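Putative transcriptional regulator (Listeria innocua, PDB 3LWF) probably binds DNA as a transcription factor of the Rrf2 family, through a winged helix-turn-helix domain. Local coordinates at residues A[20-25]-A[101-106]; A[35-40]-A[84-89]. All coordinates share one frame; numbering follows the deposited sequence.

Contact 1 (A[20-25]-A[101-106]); sequences MKITTK and TLEGPI. With SO4 (sulfate ion), chain F.
The N-cap of helix 24-38 is where T23 and E103 meet: the T23 hydroxyl caps the helix by accepting from K25 N and donates to E103 OE2, with T23 OG1 2.6 Å from that oxygen on its syn side. The carboxylate takes a second hydrogen bond at OE1 from T23 N, 3.1 Å away and nearly straight (168°), although the N-H comes from above the carboxylate plane. The rotation about CB-CG (chi2 -77°) folds the E103 chain and helps bring its carboxylate back to the cap. G26 N also donates to OE2, so a glutamate just past the end of helix 95-102 clasps the first turn of the family's N-terminal helix. A sulfate, probably from the crystallisation liquor, is held close by: K25 NZ lies 2.6 Å from its O4, G104 N donates to the same oxygen, and K21 NZ adds a weak bond to O1. Beside K25, L102 CD1 rests 3.3 Å from K25 O. The segments run in opposite directions; at their other end I106 packs with CD1 against I22 CG1 (4.0 Å) and CG2 against the selenium of M20. The second subunit covers this end, M126 and W123 of that chain touching M20 and I22.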
# COMPACT_ATOMS: atom_id res chain seq x y z
N MSE A 20 -4.76 4.49 -0.28
CA MSE A 20 -5.10 3.98 -1.61
C MSE A 20 -6.62 3.91 -1.74
O MSE A 20 -7.37 3.95 -0.73
CB MSE A 20 -4.42 2.64 -1.89
CG MSE A 20 -4.91 1.54 -1.04
SE MSE A 20 -3.82 -0.08 -1.09
CE MSE A 20 -4.84 -0.77 0.40
N LYS A 21 -7.10 3.80 -2.98
CA LYS A 21 -8.53 3.88 -3.24
C LYS A 21 -9.26 2.55 -2.99
O LYS A 21 -9.45 1.77 -3.90
CB LYS A 21 -8.78 4.43 -4.64
CG LYS A 21 -10.21 4.77 -4.96
CD LYS A 21 -10.30 5.33 -6.38
CE LYS A 21 -11.73 5.50 -6.83
NZ LYS A 21 -11.74 5.75 -8.31
N ILE A 22 -9.66 2.29 -1.76
CA ILE A 22 -10.57 1.21 -1.48
C ILE A 22 -11.82 1.88 -1.00
O ILE A 22 -11.83 2.47 0.07
CB ILE A 22 -10.03 0.20 -0.43
CG1 ILE A 22 -8.70 -0.37 -0.89
CG2 ILE A 22 -11.03 -0.96 -0.21
CD1 ILE A 22 -8.11 -1.38 0.03
N THR A 23 -12.87 1.79 -1.81
CA THR A 23 -14.09 2.57 -1.65
C THR A 23 -15.09 1.85 -0.79
O THR A 23 -14.81 0.78 -0.20
CB THR A 23 -14.72 2.87 -3.02
OG1 THR A 23 -15.34 1.69 -3.54
CG2 THR A 23 -13.64 3.33 -3.98
N THR A 24 -16.27 2.43 -0.68
CA THR A 24 -17.32 1.78 0.07
C THR A 24 -17.76 0.46 -0.55
O THR A 24 -18.34 -0.36 0.14
CB THR A 24 -18.53 2.69 0.26
OG1 THR A 24 -19.01 3.09 -1.01
CG2 THR A 24 -18.13 3.91 1.08
N LYS A 25 -17.46 0.23 -1.81
CA LYS A 25 -17.91 -0.97 -2.45
C LYS A 25 -17.21 -2.18 -1.81
O LYS A 25 -17.86 -3.12 -1.37
CB LYS A 25 -17.61 -0.92 -3.97
CG LYS A 25 -18.29 0.18 -4.71
CD LYS A 25 -17.97 0.05 -6.25
CE LYS A 25 -16.49 0.41 -6.52
NZ LYS A 25 -16.13 0.78 -7.89
N THR A 101 -13.58 -8.47 -6.21
CA THR A 101 -14.90 -8.64 -6.84
C THR A 101 -15.64 -7.30 -6.90
O THR A 101 -16.32 -7.00 -7.88
CB THR A 101 -15.77 -9.70 -6.11
OG1 THR A 101 -15.11 -10.97 -6.13
CG2 THR A 101 -17.15 -9.84 -6.73
N LEU A 102 -15.48 -6.48 -5.88
CA LEU A 102 -16.28 -5.26 -5.72
C LEU A 102 -15.59 -3.95 -6.15
O LEU A 102 -16.27 -3.00 -6.53
CB LEU A 102 -16.81 -5.16 -4.27
CG LEU A 102 -17.93 -6.20 -3.99
CD1 LEU A 102 -18.34 -6.21 -2.53
CD2 LEU A 102 -19.16 -5.94 -4.89
N GLU A 103 -14.26 -3.90 -6.06
CA GLU A 103 -13.49 -2.73 -6.46
C GLU A 103 -13.01 -2.85 -7.85
O GLU A 103 -12.71 -3.93 -8.33
CB GLU A 103 -12.28 -2.53 -5.57
CG GLU A 103 -12.66 -2.26 -4.12
CD GLU A 103 -13.14 -0.82 -3.91
OE1 GLU A 103 -12.45 0.10 -4.36
OE2 GLU A 103 -14.20 -0.60 -3.32
N GLY A 104 -12.87 -1.73 -8.50
CA GLY A 104 -12.03 -1.72 -9.68
C GLY A 104 -10.57 -2.02 -9.31
O GLY A 104 -10.22 -2.19 -8.12
N PRO A 105 -9.71 -2.10 -10.33
CA PRO A 105 -8.28 -2.31 -10.09
C PRO A 105 -7.79 -1.30 -9.08
O PRO A 105 -8.08 -0.13 -9.24
CB PRO A 105 -7.65 -2.06 -11.48
CG PRO A 105 -8.75 -2.34 -12.44
CD PRO A 105 -10.01 -1.86 -11.75
N ILE A 106 -7.11 -1.72 -8.03
CA ILE A 106 -6.59 -0.79 -7.02
C ILE A 106 -5.08 -0.55 -7.24
O ILE A 106 -4.30 -1.49 -7.26
CB ILE A 106 -6.79 -1.35 -5.62
CG1 ILE A 106 -8.29 -1.48 -5.28
CG2 ILE A 106 -6.05 -0.52 -4.60
CD1 ILE A 106 -8.49 -2.58 -4.22
S SO4 F . -13.33 2.20 -8.33
O1 SO4 F . -12.03 2.80 -8.03
O2 SO4 F . -14.37 3.23 -8.19
O3 SO4 F . -13.20 1.73 -9.71
O4 SO4 F . -13.56 1.11 -7.38

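Contact 2 (A[35-40]-A[84-89]); sequences ELAKRI and YVLNGD. With SO4 (sulfate ion), chain G.
L36, in the last turn of helix 24-38, drives its side chain against the strand end at Y84 to L86. Its two methyls divide the work: CD2 sits 3.5 Å from Y84 O, while CD1 lies against the carbonyl carbon of V85 and 4.1 Å from Y84 CB. With chi1 at -61°, CG points away from the carbonyl carbon of L36 itself, and the extended chi2 (177°) sends CD1 on to the strand backbone. The strand belongs to the two-stranded antiparallel sheet 74-77/83-86, the wing expected of a winged helix-turn-helix domain. L86 answers with CB 4.1 Å from L36 CB. Its CG lies opposite its backbone N (chi1 -165°), and this turn brings CD2 to A37 CB at 3.8 Å; I40 CD1 approaches the same methyl more loosely. L139 and L143 of helix 139-144 close around L86 and A37. On the helix's other flank, R39 grips E35 OE1 side-on with NE and NH2, the carboxylate oxygen nearly in the guanidinium plane, and K38 NZ reaches OE2 at 2.9 Å. One water bridges the segments, donating to L36 O (2.9 Å) and accepting from L86 N. The side chains that meet across the contact are thus apolar, with the water satisfying two backbone groups and the single carboxylate of E35 shared by K38 and R39 at the helix end.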
# COMPACT_ATOMS: atom_id res chain seq x y z
N GLU A 35 -20.55 -10.35 8.10
CA GLU A 35 -21.80 -10.60 8.87
C GLU A 35 -22.40 -11.96 8.51
O GLU A 35 -22.90 -12.68 9.37
CB GLU A 35 -22.83 -9.52 8.61
CG GLU A 35 -22.48 -8.22 9.25
CD GLU A 35 -22.34 -8.38 10.75
OE1 GLU A 35 -23.30 -8.89 11.35
OE2 GLU A 35 -21.26 -8.03 11.28
N LEU A 36 -22.32 -12.32 7.23
CA LEU A 36 -22.75 -13.65 6.81
C LEU A 36 -21.86 -14.73 7.42
O LEU A 36 -22.35 -15.79 7.81
CB LEU A 36 -22.83 -13.77 5.28
CG LEU A 36 -23.82 -12.84 4.57
CD1 LEU A 36 -23.73 -13.04 3.07
CD2 LEU A 36 -25.27 -13.04 5.03
N ALA A 37 -20.57 -14.44 7.57
CA ALA A 37 -19.62 -15.39 8.18
C ALA A 37 -19.90 -15.60 9.68
O ALA A 37 -19.89 -16.72 10.16
CB ALA A 37 -18.17 -14.95 7.96
N LYS A 38 -20.20 -14.53 10.38
CA LYS A 38 -20.63 -14.64 11.77
C LYS A 38 -21.90 -15.46 11.92
O LYS A 38 -22.11 -16.07 12.96
CB LYS A 38 -20.92 -13.26 12.38
CG LYS A 38 -19.74 -12.39 12.62
CD LYS A 38 -20.17 -11.02 13.16
CE LYS A 38 -19.08 -10.00 12.95
NZ LYS A 38 -19.48 -8.67 13.48
N ARG A 39 -22.80 -15.44 10.94
CA ARG A 39 -24.14 -15.94 11.17
C ARG A 39 -24.37 -17.26 10.45
O ARG A 39 -25.53 -17.66 10.25
CB ARG A 39 -25.17 -14.89 10.75
CG ARG A 39 -25.23 -13.72 11.70
CD ARG A 39 -25.68 -12.41 11.04
NE ARG A 39 -25.15 -11.28 11.80
CZ ARG A 39 -25.61 -10.94 13.00
NH1 ARG A 39 -26.63 -11.60 13.56
NH2 ARG A 39 -25.07 -9.94 13.65
N ILE A 40 -23.29 -17.92 10.06
CA ILE A 40 -23.41 -19.23 9.44
C ILE A 40 -24.24 -20.14 10.35
O ILE A 40 -24.03 -20.20 11.56
CB ILE A 40 -22.03 -19.91 9.22
CG1 ILE A 40 -21.34 -19.33 8.00
CG2 ILE A 40 -22.24 -21.43 9.07
CD1 ILE A 40 -19.88 -19.82 7.82
N TYR A 84 -29.60 -14.09 2.21
CA TYR A 84 -28.30 -14.51 1.73
C TYR A 84 -27.60 -15.33 2.79
O TYR A 84 -27.88 -15.19 4.00
CB TYR A 84 -27.46 -13.29 1.33
CG TYR A 84 -28.05 -12.60 0.14
CD1 TYR A 84 -27.69 -12.98 -1.15
CD2 TYR A 84 -29.00 -11.62 0.29
CE1 TYR A 84 -28.27 -12.38 -2.26
CE2 TYR A 84 -29.55 -10.99 -0.79
CZ TYR A 84 -29.20 -11.39 -2.05
OH TYR A 84 -29.80 -10.79 -3.10
N VAL A 85 -26.75 -16.23 2.33
CA VAL A 85 -25.83 -17.01 3.16
C VAL A 85 -24.43 -16.96 2.54
O VAL A 85 -24.31 -16.78 1.33
CB VAL A 85 -26.27 -18.50 3.30
CG1 VAL A 85 -27.66 -18.59 4.00
CG2 VAL A 85 -26.29 -19.25 1.94
N LEU A 86 -23.39 -17.10 3.35
CA LEU A 86 -22.04 -17.22 2.81
C LEU A 86 -21.94 -18.54 2.03
O LEU A 86 -22.43 -19.55 2.46
CB LEU A 86 -21.00 -17.19 3.93
CG LEU A 86 -19.54 -16.94 3.54
CD1 LEU A 86 -19.44 -15.56 2.96
CD2 LEU A 86 -18.63 -17.05 4.78
N ASN A 87 -21.35 -18.54 0.87
CA ASN A 87 -21.29 -19.76 0.10
C ASN A 87 -19.92 -20.44 0.18
O ASN A 87 -19.38 -20.88 -0.82
CB ASN A 87 -21.62 -19.50 -1.34
CG ASN A 87 -21.83 -20.78 -2.12
OD1 ASN A 87 -22.45 -21.70 -1.64
ND2 ASN A 87 -21.34 -20.81 -3.33
N GLY A 88 -19.40 -20.62 1.35
CA GLY A 88 -18.13 -21.33 1.46
C GLY A 88 -17.62 -21.19 2.85
O GLY A 88 -18.26 -20.60 3.73
N ASP A 89 -16.42 -21.71 3.05
CA ASP A 89 -15.79 -21.73 4.34
C ASP A 89 -15.13 -20.37 4.57
O ASP A 89 -14.30 -19.98 3.78
CB ASP A 89 -14.73 -22.83 4.29
CG ASP A 89 -14.15 -23.16 5.63
OD1 ASP A 89 -14.39 -22.44 6.61
OD2 ASP A 89 -13.46 -24.19 5.68
S SO4 G . -22.27 -24.48 -5.77
O1 SO4 G . -23.09 -25.69 -5.94
O2 SO4 G . -20.85 -24.81 -5.82
O3 SO4 G . -22.53 -23.54 -6.85
O4 SO4 G . -22.51 -23.90 -4.46
O HOH W 1 -24.16 -17.17 5.94

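Overall arrangement
Helix 24-38 ties the two sites together: contact 1 holds its N-terminal start and contact 2 its last turn, with centres 22 Å apart and nearest atoms about 10 Å apart. Along the chain the order is 20-25, 35-40, 84-89, 101-106, so both segments of contact 2 fall between those of contact 1. Strand 83-86 is followed directly by helix 95-102, and the chain thereby returns from the wing to the start of the helix. Contact 1 lies beside the second subunit, whereas contact 2 is not touched by another chain of the assembly. The helix thus runs from beside the subunit contacts of M20 and I22 to the wing of the probable DNA-binding domain.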